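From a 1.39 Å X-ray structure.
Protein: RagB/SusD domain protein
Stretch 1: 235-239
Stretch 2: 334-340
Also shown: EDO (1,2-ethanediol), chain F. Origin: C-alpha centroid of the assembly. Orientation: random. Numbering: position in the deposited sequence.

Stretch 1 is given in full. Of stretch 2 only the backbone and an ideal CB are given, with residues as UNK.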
# COMPACT_ATOMS: atom_id res chain seq x y z
N GLY A 235 -8.18 14.86 28.03
CA GLY A 235 -7.10 15.04 27.06
C GLY A 235 -6.03 13.96 27.09
O GLY A 235 -6.26 12.84 27.55
N VAL A 236 -4.86 14.31 26.57
CA VAL A 236 -3.76 13.35 26.50
C VAL A 236 -2.70 13.64 27.57
O VAL A 236 -2.81 14.62 28.33
CB VAL A 236 -3.15 13.28 25.07
CG1 VAL A 236 -4.22 12.82 24.06
CG2 VAL A 236 -2.52 14.61 24.65
N MET A 237 -1.70 12.78 27.67
CA MET A 237 -0.65 12.96 28.68
C MET A 237 -0.04 14.36 28.62
O MET A 237 0.23 14.87 27.53
CB MET A 237 0.46 11.93 28.48
CG MET A 237 0.02 10.50 28.62
SD MET A 237 1.40 9.40 28.28
CE MET A 237 0.56 7.83 28.42
N LEU A 238 0.20 14.95 29.80
CA LEU A 238 0.82 16.27 29.89
C LEU A 238 2.07 16.29 30.76
O LEU A 238 3.00 17.04 30.49
CB LEU A 238 -0.17 17.29 30.46
CG LEU A 238 -1.33 17.71 29.56
CD1 LEU A 238 -2.12 18.80 30.28
CD2 LEU A 238 -0.81 18.22 28.24
N VAL A 239 2.09 15.48 31.81
CA VAL A 239 3.21 15.46 32.73
C VAL A 239 3.71 14.04 32.85
O VAL A 239 3.00 13.09 32.50
CB VAL A 239 2.86 16.03 34.13
CG1 VAL A 239 2.43 17.49 34.01
CG2 VAL A 239 1.78 15.20 34.80
N UNK A 334 5.99 11.44 24.21
CA UNK A 334 5.38 10.98 22.97
C UNK A 334 4.08 11.73 22.67
O UNK A 334 3.80 12.04 21.52
CB UNK A 334 5.11 9.48 23.04
N UNK A 335 3.29 12.02 23.70
CA UNK A 335 2.06 12.77 23.49
C UNK A 335 2.33 14.16 22.89
O UNK A 335 1.60 14.62 22.01
CB UNK A 335 1.31 12.91 24.81
N UNK A 336 3.39 14.82 23.36
CA UNK A 336 3.76 16.11 22.80
C UNK A 336 4.22 15.99 21.35
O UNK A 336 3.88 16.84 20.52
CB UNK A 336 4.86 16.75 23.65
N UNK A 337 5.00 14.95 21.03
CA UNK A 337 5.49 14.79 19.66
C UNK A 337 4.37 14.36 18.70
O UNK A 337 4.39 14.72 17.53
CB UNK A 337 6.63 13.77 19.63
N UNK A 338 3.40 13.62 19.22
CA UNK A 338 2.22 13.29 18.43
C UNK A 338 1.43 14.57 18.13
O UNK A 338 1.04 14.81 16.99
CB UNK A 338 1.35 12.27 19.16
N UNK A 339 1.21 15.39 19.16
CA UNK A 339 0.51 16.65 18.97
C UNK A 339 1.27 17.60 18.05
O UNK A 339 0.66 18.29 17.23
CB UNK A 339 0.27 17.32 20.32
N UNK A 340 2.60 17.61 18.15
CA UNK A 340 3.42 18.44 17.28
C UNK A 340 3.22 18.07 15.81
O UNK A 340 3.02 18.94 14.96
CB UNK A 340 4.90 18.31 17.66
C1 EDO F . -4.10 18.91 26.50
O1 EDO F . -4.81 18.79 27.73
C2 EDO F . -3.94 17.54 25.86
O2 EDO F . -5.20 17.04 25.42

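Residues 334-340 form one stretch of continuous helix, and the irregular segment 235-239 lies across one side of it, so only some positions can meet it. At position 334 the CA-to-CB bond points sideways and nothing of the segment lies within 5.5 Å of the ideal CB. Many side chains would fit as far as this contact is concerned. The residue is Glu-334, extended with chi1 and chi2 both t, its carboxylate hydrogen-bonded elsewhere in the structure.

Position 335 is the closest backbone approach, its CA 5.9 Å from the CA of Met-237. CA-to-CB points toward the segment, and the ideal CB already sits 3.5 Å from Met-237 O and 4.2 Å from Val-236 CG2. With so little room ahead of it, a small side chain is the natural choice, alanine above all, with glycine or serine conceivable. Ala-335 is found here. Ala-335 CB packs 3.9 Å from Met-237 CB and 4.2 Å from Val-236 CG2, where the CA atoms of helix and segment come closest.

At position 336 the bond points sideways and the ideal CB touches nothing, yet the carbonyl of Leu-238 offers an acceptor farther along. A long side chain ending in a donor could reach it: tyrosine, lysine or arginine. Tyr-336, with chi1 m, carries its hydroxyl there, and OH donates a hydrogen bond to Leu-238 O at 2.6 Å. The carbonyl oxygen lies at the ring edge, near its plane, while Leu-238 CD2 packs 4.3 Å from Tyr-336 CZ.

Positions 337 and 338 are out of reach of the segment, which therefore sets no preference beyond compatibility with a helix. They are Phe-337 and Leu-338.

Position 339, one turn after Ala-335, again points toward the segment, but its ideal CB has nothing within 5.5 Å. The space leaves room for a long side chain, which could run past Val-236 CG2 toward the Leu-238 side chain and the ethanediol, with the carbonyl of Met-237 nearby as an acceptor; methionine, lysine, arginine or glutamine would suit. Arg-339 combines apolar and polar roles. Its CD lies 3.6 Å from Val-236 CG2, and NH1 comes within 3.6 Å of Leu-238 CD2. A water accepts a hydrogen bond from Arg-339 NH1 (2.9 Å) and donates one to Met-237 O (2.8 Å), bridging side chain and backbone. The ethanediol, held by Val-236 N through its O2 at 3.0 Å, places C2 over one face of the guanidinium, 4.0 Å from Arg-339 CZ.

Position 340 is again out of reach, so the segment cannot discriminate; the residue is Ala-340.

Stretch 2, residues 334-340: EAYFLRA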
# COMPACT_ATOMS: atom_id res chain seq x y z
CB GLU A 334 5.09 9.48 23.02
CG GLU A 334 4.41 8.98 21.74
CD GLU A 334 4.15 7.49 21.70
OE1 GLU A 334 4.75 6.73 22.49
OE2 GLU A 334 3.34 7.08 20.84
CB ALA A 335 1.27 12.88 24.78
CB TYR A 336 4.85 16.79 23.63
CG TYR A 336 4.35 17.32 24.95
CD1 TYR A 336 4.54 16.62 26.13
CD2 TYR A 336 3.66 18.54 25.01
CE1 TYR A 336 4.09 17.11 27.35
CE2 TYR A 336 3.19 19.03 26.22
CZ TYR A 336 3.40 18.32 27.38
OH TYR A 336 2.93 18.81 28.57
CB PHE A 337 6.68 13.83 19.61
CG PHE A 337 7.89 14.32 20.37
CD1 PHE A 337 8.43 15.58 20.10
CD2 PHE A 337 8.47 13.55 21.36
CE1 PHE A 337 9.55 16.04 20.81
CE2 PHE A 337 9.58 14.01 22.06
CZ PHE A 337 10.12 15.25 21.78
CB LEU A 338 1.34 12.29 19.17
CG LEU A 338 1.83 10.85 19.09
CD1 LEU A 338 1.15 10.02 20.15
CD2 LEU A 338 1.55 10.28 17.70
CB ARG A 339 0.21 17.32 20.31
CG ARG A 339 -0.83 16.58 21.16
CD ARG A 339 -0.80 17.07 22.61
NE ARG A 339 -1.29 18.43 22.72
CZ ARG A 339 -1.05 19.25 23.73
NH1 ARG A 339 -0.30 18.90 24.78
NH2 ARG A 339 -1.57 20.46 23.70
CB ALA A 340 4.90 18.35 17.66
O HOH W 1 1.05 16.35 25.34
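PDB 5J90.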